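Local coordinates for protein extracellular ligand-binding receptor (Desulfohalobium retbaense DSM 5692, PDB 5ERE) that binds 2-oxo-4-methylpentanoic acid (ketoleucine) in a leucine-binding-protein-like domain and probably acts as an extracellular receptor sensing small solutes, at residues V257-R268 with W283-L293. Residues are numbered along the deposited sequence; the frame is centred on the assembly and turned at random.
With CA (calcium ion), chain E.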
ATOM      1  N   VAL A 257     -17.175  -0.250  13.086  1.00 35.00           N
ATOM      2  CA  VAL A 257     -17.184  -1.263  12.027  1.00 35.62           C
ATOM      3  C   VAL A 257     -16.246  -2.409  12.402  1.00 35.26           C
ATOM      4  O   VAL A 257     -16.600  -3.598  12.303  1.00 29.25           O
ATOM      5  CB  VAL A 257     -16.755  -0.651  10.662  1.00 36.51           C
ATOM      6  CG1 VAL A 257     -16.505  -1.749   9.592  1.00 27.90           C
ATOM      7  CG2 VAL A 257     -17.769   0.358  10.189  1.00 38.01           C
ATOM      8  N   GLU A 258     -15.053  -2.045  12.838  1.00 30.24           N
ATOM      9  CA  GLU A 258     -14.069  -3.006  13.281  1.00 27.97           C
ATOM     10  C   GLU A 258     -14.545  -3.839  14.468  1.00 31.38           C
ATOM     11  O   GLU A 258     -14.277  -5.040  14.551  1.00 34.18           O
ATOM     12  CB  GLU A 258     -12.757  -2.285  13.685  1.00 30.00           C
ATOM     13  CG  GLU A 258     -11.664  -3.238  14.149  1.00 29.94           C
ATOM     14  CD  GLU A 258     -10.405  -2.501  14.682  1.00 37.09           C
ATOM     15  OE1 GLU A 258     -10.561  -1.579  15.533  1.00 38.89           O
ATOM     16  OE2 GLU A 258      -9.285  -2.869  14.250  1.00 37.02           O
ATOM     17  N   ALA A 259     -15.158  -3.170  15.428  1.00 30.01           N
ATOM     18  CA  ALA A 259     -15.578  -3.821  16.637  1.00 27.86           C
ATOM     19  C   ALA A 259     -16.756  -4.773  16.316  1.00 35.98           C
ATOM     20  O   ALA A 259     -16.827  -5.857  16.880  1.00 29.47           O
ATOM     21  CB  ALA A 259     -15.964  -2.823  17.678  1.00 36.80           C
ATOM     22  N   TYR A 260     -17.617  -4.394  15.375  1.00 29.42           N
ATOM     23  CA  TYR A 260     -18.684  -5.262  14.933  1.00 29.73           C
ATOM     24  C   TYR A 260     -18.125  -6.553  14.304  1.00 40.60           C
ATOM     25  O   TYR A 260     -18.630  -7.649  14.585  1.00 34.55           O
ATOM     26  CB  TYR A 260     -19.614  -4.539  13.918  1.00 30.74           C
ATOM     27  CG  TYR A 260     -20.695  -5.423  13.367  1.00 38.06           C
ATOM     28  CD1 TYR A 260     -21.895  -5.579  14.049  1.00 45.53           C
ATOM     29  CD2 TYR A 260     -20.521  -6.118  12.164  1.00 42.93           C
ATOM     30  CE1 TYR A 260     -22.916  -6.420  13.551  1.00 40.36           C
ATOM     31  CE2 TYR A 260     -21.532  -6.958  11.662  1.00 45.07           C
ATOM     32  CZ  TYR A 260     -22.718  -7.095  12.357  1.00 42.74           C
ATOM     33  OH  TYR A 260     -23.725  -7.900  11.860  1.00 49.77           O
ATOM     34  N   ASP A 261     -17.114  -6.453  13.439  1.00 40.37           N
ATOM     35  CA  ASP A 261     -16.541  -7.676  12.855  1.00 32.46           C
ATOM     36  C   ASP A 261     -15.813  -8.546  13.879  1.00 36.61           C
ATOM     37  O   ASP A 261     -15.812  -9.793  13.765  1.00 37.85           O
ATOM     38  CB  ASP A 261     -15.583  -7.379  11.709  1.00 34.72           C
ATOM     39  CG  ASP A 261     -16.293  -7.032  10.417  1.00 40.91           C
ATOM     40  OD1 ASP A 261     -17.544  -6.995  10.408  1.00 41.44           O
ATOM     41  OD2 ASP A 261     -15.586  -6.791   9.409  1.00 43.10           O
ATOM     42  N   LEU A 262     -15.212  -7.931  14.876  1.00 38.94           N
ATOM     43  CA  LEU A 262     -14.649  -8.708  15.962  1.00 37.27           C
ATOM     44  C   LEU A 262     -15.717  -9.533  16.664  1.00 34.95           C
ATOM     45  O   LEU A 262     -15.500 -10.711  16.931  1.00 35.55           O
ATOM     46  CB  LEU A 262     -13.981  -7.821  16.990  1.00 31.82           C
ATOM     47  CG  LEU A 262     -13.712  -8.570  18.306  1.00 41.29           C
ATOM     48  CD1 LEU A 262     -12.747  -9.687  18.032  1.00 43.85           C
ATOM     49  CD2 LEU A 262     -13.134  -7.630  19.282  1.00 49.55           C
ATOM     50  N   CYS A 263     -16.851  -8.917  17.013  1.00 38.50           N
ATOM     51  CA  CYS A 263     -17.903  -9.686  17.717  1.00 33.35           C
ATOM     52  C   CYS A 263     -18.464 -10.773  16.870  1.00 38.96           C
ATOM     53  O   CYS A 263     -18.730 -11.865  17.375  1.00 45.20           O
ATOM     54  CB  CYS A 263     -19.046  -8.809  18.220  1.00 40.76           C
ATOM     55  SG  CYS A 263     -18.474  -7.597  19.364  1.00 53.27           S
ATOM     56  N   THR A 264     -18.668 -10.493  15.591  1.00 45.52           N
ATOM     57  CA  THR A 264     -19.261 -11.484  14.682  1.00 44.07           C
ATOM     58  C   THR A 264     -18.399 -12.741  14.616  1.00 44.73           C
ATOM     59  O   THR A 264     -18.878 -13.870  14.746  1.00 46.13           O
ATOM     60  CB  THR A 264     -19.425 -10.868  13.263  1.00 40.59           C
ATOM     61  OG1 THR A 264     -20.473  -9.892  13.319  1.00 51.51           O
ATOM     62  CG2 THR A 264     -19.742 -11.913  12.219  1.00 55.10           C
ATOM     63  N   THR A 265     -17.104 -12.533  14.422  1.00 41.42           N
ATOM     64  CA  THR A 265     -16.219 -13.648  14.173  1.00 40.81           C
ATOM     65  C   THR A 265     -15.866 -14.362  15.478  1.00 43.87           C
ATOM     66  O   THR A 265     -15.771 -15.578  15.485  1.00 42.71           O
ATOM     67  CB  THR A 265     -14.968 -13.185  13.426  1.00 39.39           C
ATOM     68  OG1 THR A 265     -14.266 -12.199  14.200  1.00 34.83           O
ATOM     69  CG2 THR A 265     -15.397 -12.613  12.072  1.00 43.96           C
ATOM     70  N   LEU A 266     -15.699 -13.623  16.573  1.00 44.55           N
ATOM     71  CA  LEU A 266     -15.409 -14.235  17.856  1.00 44.05           C
ATOM     72  C   LEU A 266     -16.589 -15.056  18.369  1.00 41.34           C
ATOM     73  O   LEU A 266     -16.396 -16.087  18.996  1.00 40.41           O
ATOM     74  CB  LEU A 266     -15.030 -13.180  18.895  1.00 43.25           C
ATOM     75  CG  LEU A 266     -14.466 -13.678  20.229  1.00 43.57           C
ATOM     76  CD1 LEU A 266     -13.195 -14.476  20.017  1.00 43.05           C
ATOM     77  CD2 LEU A 266     -14.157 -12.481  21.149  1.00 46.31           C
ATOM     78  N   SER A 267     -17.798 -14.558  18.148  1.00 38.98           N
ATOM     79  CA  SER A 267     -19.014 -15.295  18.451  1.00 41.16           C
ATOM     80  C   SER A 267     -19.002 -16.649  17.768  1.00 42.65           C
ATOM     81  O   SER A 267     -19.328 -17.663  18.388  1.00 40.04           O
ATOM     82  CB  SER A 267     -20.261 -14.546  17.995  1.00 50.25           C
ATOM     83  OG  SER A 267     -20.639 -13.573  18.926  1.00 65.48           O
ATOM     84  N   ARG A 268     -18.646 -16.653  16.482  1.00 42.00           N
ATOM     85  CA  ARG A 268     -18.664 -17.882  15.694  1.00 43.84           C
ATOM     86  C   ARG A 268     -17.577 -18.797  16.258  1.00 42.76           C
ATOM     87  O   ARG A 268     -17.828 -19.981  16.438  1.00 47.41           O
ATOM     88  CB  ARG A 268     -18.451 -17.611  14.185  1.00 40.62           C
ATOM     89  CG  ARG A 268     -19.660 -17.011  13.408  1.00 55.87           C
ATOM     90  CD  ARG A 268     -19.266 -16.034  12.233  1.00 59.03           C
ATOM     91  NE  ARG A 268     -18.244 -16.599  11.347  1.00 71.51           N
ATOM     92  CZ  ARG A 268     -17.501 -15.913  10.474  1.00 57.61           C
ATOM     93  NH1 ARG A 268     -17.650 -14.604  10.316  1.00 63.78           N
ATOM     94  NH2 ARG A 268     -16.607 -16.576   9.736  1.00 70.91           N
ATOM     95  N   TRP A 283      -8.069 -19.826  14.857  1.00 36.02           N
ATOM     96  CA  TRP A 283      -9.322 -19.440  14.232  1.00 33.03           C
ATOM     97  C   TRP A 283      -9.126 -18.287  13.265  1.00 40.55           C
ATOM     98  O   TRP A 283      -9.743 -18.229  12.188  1.00 42.44           O
ATOM     99  CB  TRP A 283     -10.320 -19.029  15.304  1.00 32.94           C
ATOM    100  CG  TRP A 283     -11.617 -18.672  14.748  1.00 35.45           C
ATOM    101  CD1 TRP A 283     -12.037 -17.430  14.368  1.00 34.59           C
ATOM    102  CD2 TRP A 283     -12.687 -19.577  14.461  1.00 35.62           C
ATOM    103  NE1 TRP A 283     -13.316 -17.502  13.873  1.00 42.99           N
ATOM    104  CE2 TRP A 283     -13.737 -18.807  13.910  1.00 45.71           C
ATOM    105  CE3 TRP A 283     -12.861 -20.955  14.616  1.00 42.59           C
ATOM    106  CZ2 TRP A 283     -14.934 -19.366  13.537  1.00 44.99           C
ATOM    107  CZ3 TRP A 283     -14.065 -21.516  14.241  1.00 43.00           C
ATOM    108  CH2 TRP A 283     -15.081 -20.719  13.699  1.00 41.32           C
ATOM    109  N   TYR A 284      -8.297 -17.337  13.682  1.00 33.66           N
ATOM    110  CA  TYR A 284      -8.068 -16.144  12.872  1.00 37.26           C
ATOM    111  C   TYR A 284      -6.868 -16.290  11.939  1.00 38.96           C
ATOM    112  O   TYR A 284      -6.958 -15.931  10.767  1.00 31.18           O
ATOM    113  CB  TYR A 284      -7.904 -14.933  13.803  1.00 39.88           C
ATOM    114  CG  TYR A 284      -9.210 -14.480  14.418  1.00 31.77           C
ATOM    115  CD1 TYR A 284     -10.079 -13.649  13.725  1.00 36.61           C
ATOM    116  CD2 TYR A 284      -9.537 -14.837  15.715  1.00 28.72           C
ATOM    117  CE1 TYR A 284     -11.285 -13.246  14.287  1.00 30.79           C
ATOM    118  CE2 TYR A 284     -10.703 -14.437  16.291  1.00 36.99           C
ATOM    119  CZ  TYR A 284     -11.581 -13.637  15.580  1.00 33.67           C
ATOM    120  OH  TYR A 284     -12.719 -13.235  16.206  1.00 34.17           O
ATOM    121  N   ALA A 285      -5.762 -16.847  12.450  1.00 40.28           N
ATOM    122  CA  ALA A 285      -4.491 -16.835  11.740  1.00 34.64           C
ATOM    123  C   ALA A 285      -4.611 -17.575  10.409  1.00 43.04           C
ATOM    124  O   ALA A 285      -5.009 -18.738  10.381  1.00 37.72           O
ATOM    125  CB  ALA A 285      -3.363 -17.477  12.631  1.00 35.80           C
ATOM    126  N   GLY A 286      -4.240 -16.907   9.319  1.00 35.03           N
ATOM    127  CA  GLY A 286      -4.315 -17.462   7.977  1.00 30.88           C
ATOM    128  C   GLY A 286      -5.678 -17.382   7.316  1.00 34.66           C
ATOM    129  O   GLY A 286      -5.849 -17.802   6.168  1.00 37.85           O
ATOM    130  N   ASN A 287      -6.665 -16.853   8.027  1.00 34.78           N
ATOM    131  CA  ASN A 287      -8.028 -16.929   7.532  1.00 36.58           C
ATOM    132  C   ASN A 287      -8.455 -15.646   6.891  1.00 37.52           C
ATOM    133  O   ASN A 287      -7.907 -14.574   7.160  1.00 34.28           O
ATOM    134  CB  ASN A 287      -9.034 -17.297   8.646  1.00 37.59           C
ATOM    135  CG  ASN A 287      -8.985 -18.748   9.005  1.00 39.07           C
ATOM    136  OD1 ASN A 287      -7.975 -19.216   9.526  1.00 36.38           O
ATOM    137  ND2 ASN A 287     -10.085 -19.478   8.738  1.00 36.14           N
ATOM    138  N   THR A 288      -9.465 -15.790   6.047  1.00 34.46           N
ATOM    139  CA  THR A 288     -10.108 -14.689   5.382  1.00 38.73           C
ATOM    140  C   THR A 288     -11.534 -14.604   5.904  1.00 44.13           C
ATOM    141  O   THR A 288     -12.201 -15.628   6.059  1.00 38.77           O
ATOM    142  CB  THR A 288     -10.058 -14.882   3.868  1.00 41.58           C
ATOM    143  OG1 THR A 288      -8.683 -14.892   3.470  1.00 43.15           O
ATOM    144  CG2 THR A 288     -10.827 -13.755   3.152  1.00 40.52           C
ATOM    145  N   PHE A 289     -11.955 -13.400   6.270  1.00 35.35           N
ATOM    146  CA  PHE A 289     -13.347 -13.140   6.653  1.00 36.88           C
ATOM    147  C   PHE A 289     -13.903 -11.971   5.885  1.00 41.52           C
ATOM    148  O   PHE A 289     -13.202 -10.970   5.654  1.00 42.48           O
ATOM    149  CB  PHE A 289     -13.453 -12.816   8.137  1.00 41.59           C
ATOM    150  CG  PHE A 289     -12.950 -13.902   9.035  1.00 37.50           C
ATOM    151  CD1 PHE A 289     -11.627 -13.940   9.420  1.00 38.89           C
ATOM    152  CD2 PHE A 289     -13.821 -14.877   9.508  1.00 43.27           C
ATOM    153  CE1 PHE A 289     -11.155 -14.940  10.253  1.00 40.99           C
ATOM    154  CE2 PHE A 289     -13.356 -15.903  10.347  1.00 44.40           C
ATOM    155  CZ  PHE A 289     -12.022 -15.923  10.720  1.00 39.80           C
ATOM    156  N   THR A 290     -15.176 -12.054   5.551  1.00 28.74           N
ATOM    157  CA  THR A 290     -15.851 -10.994   4.856  1.00 38.15           C
ATOM    158  C   THR A 290     -16.935 -10.504   5.786  1.00 37.03           C
ATOM    159  O   THR A 290     -17.628 -11.279   6.411  1.00 43.82           O
ATOM    160  CB  THR A 290     -16.390 -11.469   3.504  1.00 49.73           C
ATOM    161  OG1 THR A 290     -15.268 -11.760   2.649  1.00 46.57           O
ATOM    162  CG2 THR A 290     -17.236 -10.396   2.853  1.00 53.57           C
ATOM    163  N   GLY A 291     -17.006  -9.191   5.944  1.00 37.35           N
ATOM    164  CA  GLY A 291     -17.839  -8.610   6.972  1.00 31.75           C
ATOM    165  C   GLY A 291     -17.922  -7.112   6.739  1.00 31.13           C
ATOM    166  O   GLY A 291     -17.735  -6.637   5.629  1.00 33.81           O
ATOM    167  N   ALA A 292     -18.198  -6.376   7.799  1.00 36.60           N
ATOM    168  CA  ALA A 292     -18.463  -4.963   7.663  1.00 31.20           C
ATOM    169  C   ALA A 292     -17.228  -4.209   7.199  1.00 36.03           C
ATOM    170  O   ALA A 292     -17.358  -3.188   6.479  1.00 32.49           O
ATOM    171  CB  ALA A 292     -18.989  -4.391   8.972  1.00 37.60           C
ATOM    172  N   LEU A 293     -16.035  -4.720   7.546  1.00 33.92           N
ATOM    173  CA  LEU A 293     -14.772  -4.103   7.106  1.00 36.84           C
ATOM    174  C   LEU A 293     -14.405  -4.512   5.704  1.00 42.40           C
ATOM    175  O   LEU A 293     -13.328  -4.189   5.231  1.00 38.98           O
ATOM    176  CB  LEU A 293     -13.605  -4.513   7.994  1.00 27.86           C
ATOM    177  CG  LEU A 293     -13.427  -3.965   9.389  1.00 28.68           C
ATOM    178  CD1 LEU A 293     -12.390  -4.879  10.156  1.00 38.70           C
ATOM    179  CD2 LEU A 293     -12.900  -2.538   9.250  1.00 38.06           C
TER
HETATM  180 CA    CA E 604      -6.521 -20.571  10.739  1.00 38.44          CA
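The carboxylate of D261 receives two successive backbone N-H groups just beyond strand 288-291. A292 N donates to D261 OD1 at 2.8 Å, on the syn lone pair and with an N-H...O angle of 150°, while L293 N reaches D261 OD2, also at 2.8 Å, from the syn side but 33° out of the carboxylate plane. With both oxygens engaged, the group's rotation is fixed, and an alanine here would probably leave the two amides without their acceptors and the chain at A292 and L293 less firmly tied to the helix. A second polar link lies one helical turn on. T265 OG1 lies between the backbone N and the carbonyl carbon, which lets it donate to D261 O and accept from Y284 OH at 2.7 Å, at the edge of the tyrosine ring near its plane; F298 meets that ring edge-to-face.

Apolar contacts fill in around these bonds. V257 CG1 sits 3.7 Å from both A292 CB and L293 CD2, and T265 CG2 packs 3.8 Å from F289 CD2. W283 CZ2 rests against the R268 backbone.

At the outer end a charged group meets a ring: the bent chain of R268 brings NH2 to the edge of F289, 3.3 Å from CD2, with guanidinium and ring planes 60° apart.

Between Y284 and N287 runs a type II turn whose A285 O and N287 OD1 bind calcium, completed within the protein by E282. The contact thus fastens helix 254-271, whose E258 bonds to G93 N of the ketoleucine pocket, to the calcium-bearing connection and strand 288-291 in the periplasmic-binding-protein fold.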